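Local coordinates for extracellular solute-binding protein (Bordetella parapertussis, PDB 3PU5) that probably binds a small solute, possibly a polyamine, outside the cytoplasm and hands it to a membrane transporter for uptake, at residues K78-D83 with M244-G249; N68-L73 with A99-C104. All coordinates share one frame; numbering follows the deposited sequence.

Contact 1 of 2, residues K78-D83 with M244-G249; sequences KLAQVD and MAVVKG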
loop_
_atom_site.group_PDB
_atom_site.type_symbol
_atom_site.label_atom_id
_atom_site.label_comp_id
_atom_site.label_asym_id
_atom_site.label_seq_id
_atom_site.Cartn_x
_atom_site.Cartn_y
_atom_site.Cartn_z
ATOM N N LYS A 78 -10.582 15.752 11.851
ATOM C CA LYS A 78 -10.679 14.890 13.032
ATOM C C LYS A 78 -9.323 14.410 13.558
ATOM O O LYS A 78 -9.255 13.688 14.552
ATOM C CB LYS A 78 -11.596 13.696 12.752
ATOM C CG LYS A 78 -13.062 14.085 12.554
ATOM C CD LYS A 78 -13.650 14.602 13.862
ATOM C CE LYS A 78 -15.114 14.950 13.714
ATOM N NZ LYS A 78 -15.593 15.669 14.936
ATOM N N LEU A 79 -8.243 14.829 12.907
ATOM C CA LEU A 79 -6.914 14.333 13.247
ATOM C C LEU A 79 -6.048 15.454 13.802
ATOM O O LEU A 79 -6.120 16.574 13.329
ATOM C CB LEU A 79 -6.263 13.748 11.996
ATOM C CG LEU A 79 -7.125 12.712 11.272
ATOM C CD1 LEU A 79 -6.424 12.230 9.995
ATOM C CD2 LEU A 79 -7.417 11.552 12.205
ATOM N N ALA A 80 -5.226 15.158 14.805
ATOM C CA ALA A 80 -4.388 16.197 15.393
ATOM C C ALA A 80 -3.132 16.432 14.563
ATOM O O ALA A 80 -2.618 15.517 13.920
ATOM C CB ALA A 80 -4.023 15.846 16.836
ATOM N N GLN A 81 -2.638 17.662 14.583
ATOM C CA GLN A 81 -1.380 17.983 13.917
ATOM C C GLN A 81 -0.212 17.245 14.573
ATOM O O GLN A 81 -0.154 17.112 15.796
ATOM C CB GLN A 81 -1.132 19.499 13.930
ATOM C CG GLN A 81 -1.007 20.095 15.340
ATOM C CD GLN A 81 -0.933 21.622 15.348
ATOM O OE1 GLN A 81 0.093 22.216 14.982
ATOM N NE2 GLN A 81 -2.019 22.264 15.781
ATOM N N VAL A 82 0.704 16.745 13.755
ATOM C CA VAL A 82 1.903 16.102 14.259
ATOM C C VAL A 82 3.101 16.541 13.429
ATOM O O VAL A 82 2.973 16.813 12.234
ATOM C CB VAL A 82 1.804 14.552 14.232
ATOM C CG1 VAL A 82 0.799 14.047 15.267
ATOM C CG2 VAL A 82 1.447 14.049 12.833
ATOM N N ASP A 83 4.263 16.607 14.066
ATOM C CA ASP A 83 5.497 16.926 13.364
ATOM C C ASP A 83 6.705 16.368 14.102
ATOM O O ASP A 83 6.570 15.642 15.089
ATOM C CB ASP A 83 5.642 18.445 13.162
ATOM C CG ASP A 83 5.661 19.218 14.469
ATOM O OD1 ASP A 83 6.172 18.694 15.481
ATOM O OD2 ASP A 83 5.172 20.365 14.482
HETATM N N MSE A 244 -1.448 6.260 9.556
HETATM C CA MSE A 244 -1.566 6.413 10.993
HETATM C C MSE A 244 -1.714 7.887 11.367
HETATM O O MSE A 244 -1.023 8.745 10.829
HETATM C CB MSE A 244 -0.354 5.822 11.712
HETATM C CG MSE A 244 -0.533 5.761 13.227
HETATM SE SE MSE A 244 0.919 4.751 14.122
HETATM C CE MSE A 244 0.408 2.923 13.628
ATOM N N ALA A 245 -2.605 8.165 12.309
ATOM C CA ALA A 245 -2.872 9.526 12.748
ATOM C C ALA A 245 -3.368 9.562 14.192
ATOM O O ALA A 245 -3.971 8.600 14.687
ATOM C CB ALA A 245 -3.900 10.199 11.819
ATOM N N VAL A 246 -3.128 10.696 14.845
ATOM C CA VAL A 246 -3.630 10.957 16.186
ATOM C C VAL A 246 -5.037 11.560 16.127
ATOM O O VAL A 246 -5.255 12.575 15.466
ATOM C CB VAL A 246 -2.708 11.940 16.933
ATOM C CG1 VAL A 246 -3.275 12.250 18.320
ATOM C CG2 VAL A 246 -1.297 11.369 17.042
ATOM N N VAL A 247 -5.981 10.937 16.832
ATOM C CA VAL A 247 -7.372 11.402 16.884
ATOM C C VAL A 247 -7.564 12.612 17.805
ATOM O O VAL A 247 -7.278 12.539 19.005
ATOM C CB VAL A 247 -8.302 10.265 17.360
ATOM C CG1 VAL A 247 -9.718 10.787 17.602
ATOM C CG2 VAL A 247 -8.283 9.104 16.352
ATOM N N LYS A 248 -8.037 13.722 17.242
ATOM C CA LYS A 248 -8.267 14.940 18.025
ATOM C C LYS A 248 -9.141 14.654 19.235
ATOM O O LYS A 248 -10.205 14.062 19.099
ATOM C CB LYS A 248 -8.970 16.008 17.180
ATOM C CG LYS A 248 -8.072 16.946 16.407
ATOM C CD LYS A 248 -8.901 18.106 15.848
ATOM C CE LYS A 248 -8.202 18.785 14.676
ATOM N NZ LYS A 248 -9.054 19.864 14.080
ATOM N N GLY A 249 -8.698 15.082 20.415
ATOM C CA GLY A 249 -9.501 14.958 21.622
ATOM C C GLY A 249 -9.325 13.648 22.367
ATOM O O GLY A 249 -9.931 13.445 23.415
HETATM O O HOH W 1 -11.403 13.801 16.633
HETATM O O HOH W 2 -2.147 12.907 13.612
#
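Leu79 and Val247 form a single beta bridge as the segments 78-83 and 244-249 pass, their touching parts running 118° apart. Hydrogen bonds flank this pair in the antiparallel, non-hydrogen-bonded pattern. Ala80 N donates to Val246 O at 2.7 Å, nearly straight (169° at the hydrogen), and Lys248 N donates to Lys78 O at 3.0 Å. Leu79 CA adds a CH...O contact to the same Val246 O. Two waters extend the pairing: one donates to Lys248 O and also to Lys78 O, which thus accepts twice; the other accepts from Val246 N at 2.7 Å and donates to Ala80 O.

Apolar contacts fall on two patches. Leu79 sets both methyls against Ala245 CB, CD1 at 3.7 Å and CD2 at 3.8 Å. Val246 divides its branches: CG1, anti to the backbone N (chi1 178°), meets Ala80 CB at 4.0 Å, while CG2 meets Val82 CG1 at 3.8 Å. The aliphatic chain of Lys248 passes over the Leu79 carbonyl, bringing CE to 3.3 Å from Leu79 O, and its ammonium bonds to Lys77 O.

The loop 78-83 thus lies beside strand 238-246 and the residues that follow it, with Leu79 resting on Met70, Leu73 and Ile74 of helix 67-75. Ala80 touches Glu252 and Val246 touches Lys256 of helix 252-262, and Val247 packs on Ala63 of strand 62-65.

Contact 2 of 2, residues N68-L73 with A99-C104; sequences NDMYRL and ADWEGC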
loop_
_atom_site.group_PDB
_atom_site.type_symbol
_atom_site.label_atom_id
_atom_site.label_comp_id
_atom_site.label_asym_id
_atom_site.label_seq_id
_atom_site.Cartn_x
_atom_site.Cartn_y
_atom_site.Cartn_z
ATOM N N ASN A 68 -8.306 5.916 1.656
ATOM C CA ASN A 68 -9.588 6.481 1.216
ATOM C C ASN A 68 -10.430 7.017 2.368
ATOM O O ASN A 68 -10.885 8.168 2.360
ATOM C CB ASN A 68 -10.403 5.426 0.482
ATOM C CG ASN A 68 -9.836 5.098 -0.870
ATOM O OD1 ASN A 68 -9.440 5.996 -1.621
ATOM N ND2 ASN A 68 -9.794 3.806 -1.198
ATOM N N ASP A 69 -10.641 6.165 3.362
ATOM C CA ASP A 69 -11.454 6.541 4.505
ATOM C C ASP A 69 -10.726 7.508 5.423
ATOM O O ASP A 69 -11.353 8.400 6.003
ATOM C CB ASP A 69 -11.924 5.295 5.242
ATOM C CG ASP A 69 -12.926 4.517 4.435
ATOM O OD1 ASP A 69 -14.063 5.016 4.277
ATOM O OD2 ASP A 69 -12.564 3.434 3.926
HETATM N N MSE A 70 -9.404 7.361 5.530
HETATM C CA MSE A 70 -8.620 8.320 6.302
HETATM C C MSE A 70 -8.755 9.714 5.710
HETATM O O MSE A 70 -8.772 10.711 6.437
HETATM C CB MSE A 70 -7.141 7.932 6.385
HETATM C CG MSE A 70 -6.340 8.817 7.350
HETATM SE SE MSE A 70 -6.881 8.508 9.218
HETATM C CE MSE A 70 -6.282 6.643 9.375
ATOM N N TYR A 71 -8.842 9.789 4.386
ATOM C CA TYR A 71 -9.000 11.081 3.738
ATOM C C TYR A 71 -10.311 11.730 4.180
ATOM O O TYR A 71 -10.430 12.942 4.185
ATOM C CB TYR A 71 -8.937 10.955 2.215
ATOM C CG TYR A 71 -8.472 12.230 1.537
ATOM C CD1 TYR A 71 -9.379 13.088 0.917
ATOM C CD2 TYR A 71 -7.126 12.582 1.533
ATOM C CE1 TYR A 71 -8.955 14.261 0.302
ATOM C CE2 TYR A 71 -6.693 13.748 0.923
ATOM C CZ TYR A 71 -7.614 14.584 0.310
ATOM O OH TYR A 71 -7.184 15.750 -0.296
ATOM N N ARG A 72 -11.289 10.918 4.573
ATOM C CA ARG A 72 -12.545 11.453 5.100
ATOM C C ARG A 72 -12.297 12.247 6.385
ATOM O O ARG A 72 -12.848 13.336 6.581
ATOM C CB ARG A 72 -13.548 10.322 5.377
ATOM C CG ARG A 72 -13.999 9.564 4.146
ATOM C CD ARG A 72 -14.689 8.254 4.529
ATOM N NE ARG A 72 -15.965 8.473 5.203
ATOM C CZ ARG A 72 -16.713 7.502 5.718
ATOM N NH1 ARG A 72 -16.311 6.239 5.639
ATOM N NH2 ARG A 72 -17.869 7.789 6.309
ATOM N N LEU A 73 -11.472 11.683 7.258
ATOM C CA LEU A 73 -11.176 12.284 8.545
ATOM C C LEU A 73 -10.312 13.522 8.380
ATOM O O LEU A 73 -10.389 14.456 9.172
ATOM C CB LEU A 73 -10.457 11.279 9.434
ATOM C CG LEU A 73 -11.352 10.145 9.891
ATOM C CD1 LEU A 73 -10.714 9.450 11.080
ATOM C CD2 LEU A 73 -12.695 10.726 10.261
ATOM N N ALA A 99 2.764 13.310 2.483
ATOM C CA ALA A 99 2.276 14.393 1.629
ATOM C C ALA A 99 0.756 14.562 1.571
ATOM O O ALA A 99 0.269 15.684 1.508
ATOM C CB ALA A 99 2.845 14.269 0.216
ATOM N N ASP A 100 0.003 13.469 1.590
ATOM C CA ASP A 100 -1.449 13.586 1.456
ATOM C C ASP A 100 -2.159 14.064 2.736
ATOM O O ASP A 100 -3.318 14.465 2.694
ATOM C CB ASP A 100 -2.059 12.250 0.999
ATOM C CG ASP A 100 -1.757 11.931 -0.466
ATOM O OD1 ASP A 100 -1.380 12.851 -1.224
ATOM O OD2 ASP A 100 -1.906 10.760 -0.865
ATOM N N TRP A 101 -1.473 14.023 3.871
ATOM C CA TRP A 101 -2.186 14.034 5.156
ATOM C C TRP A 101 -2.190 15.374 5.907
ATOM O O TRP A 101 -2.563 15.451 7.078
ATOM C CB TRP A 101 -1.701 12.850 6.011
ATOM C CG TRP A 101 -1.556 11.655 5.127
ATOM C CD1 TRP A 101 -0.390 11.065 4.723
ATOM C CD2 TRP A 101 -2.613 10.951 4.463
ATOM N NE1 TRP A 101 -0.659 10.024 3.862
ATOM C CE2 TRP A 101 -2.016 9.934 3.689
ATOM C CE3 TRP A 101 -4.009 11.074 4.455
ATOM C CZ2 TRP A 101 -2.766 9.045 2.923
ATOM C CZ3 TRP A 101 -4.749 10.189 3.688
ATOM C CH2 TRP A 101 -4.124 9.189 2.935
ATOM N N GLU A 102 -1.782 16.422 5.203
ATOM C CA GLU A 102 -1.869 17.791 5.690
ATOM C C GLU A 102 -1.296 17.970 7.092
ATOM O O GLU A 102 -1.881 18.656 7.932
ATOM C CB GLU A 102 -3.318 18.307 5.576
ATOM C CG GLU A 102 -3.767 18.422 4.117
ATOM C CD GLU A 102 -5.206 18.868 3.942
ATOM O OE1 GLU A 102 -5.737 19.584 4.823
ATOM O OE2 GLU A 102 -5.807 18.501 2.909
ATOM N N GLY A 103 -0.140 17.348 7.325
ATOM C CA GLY A 103 0.576 17.475 8.580
ATOM C C GLY A 103 -0.082 16.759 9.741
ATOM O O GLY A 103 0.238 17.016 10.905
ATOM N N CYS A 104 -1.008 15.861 9.429
ATOM C CA CYS A 104 -1.756 15.151 10.462
ATOM C C CYS A 104 -1.666 13.637 10.304
ATOM O O CYS A 104 -2.494 12.912 10.865
ATOM C CB CYS A 104 -3.235 15.558 10.447
ATOM S SG CYS A 104 -3.558 17.313 10.717
#
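Tyr71 leans from its helix against Trp101 of the loop 99-104, the two side chains meeting at an oblique angle. Beyond Tyr71 CB, the first torsion sets CG anti to the backbone N (chi1 -154°), and the ring reaches the loop. CD2 meets Trp101 CZ3 at 4.0 Å; that indole carbon sits at the edge of the phenol ring, near its plane. CE2, one atom further out, lies 3.9 Å from the backbone Asp100 O. At the tip, OH comes within 4.4 Å of Glu102 OE2, a loose approach. The same Trp101 CZ3 is also touched by CG of selenomethionine Met70, at 4.2 Å, before that side chain turns away toward Leu79.

The indole has a cover of its own: Asp100 CB stands 3.5 Å above the centre of one face. The Asp100 carboxylate bonds to Thr305 of helix 305-322, a helix that Tyr71 and Trp101 also touch.

Trp101 opens a type I' beta turn closed by the 2.8 Å bond from Cys104 N to Trp101 O, with Glu102 and Gly103 at positive phi. Helix 67-75 follows strand 62-65, the beta-alpha succession characteristic of an alpha/beta lobe in periplasmic binding proteins.

Overall arrangement
The centres of contacts 1 and 2 lie 10 Å apart, and their segments alternate along the chain. Two probable backbone hydrogen bonds join them: Lys78 N to Leu73 O at 3.0 Å, where the loop leaves helix 67-75, and Val82 N to Gly103 O at 2.9 Å. Between these, Leu79, already on helix 67-75, also touches Cys104, so one leucine belongs to both neighbourhoods. Cys104 O also comes within 3.2 Å of Ala245 CB, putting the turn 101-104 against strand 238-246. The centre of contact 2 lies about 15 Å from the centre of the chain, that of contact 1 about 21 Å. Both are structural packing within the solute-binding family region.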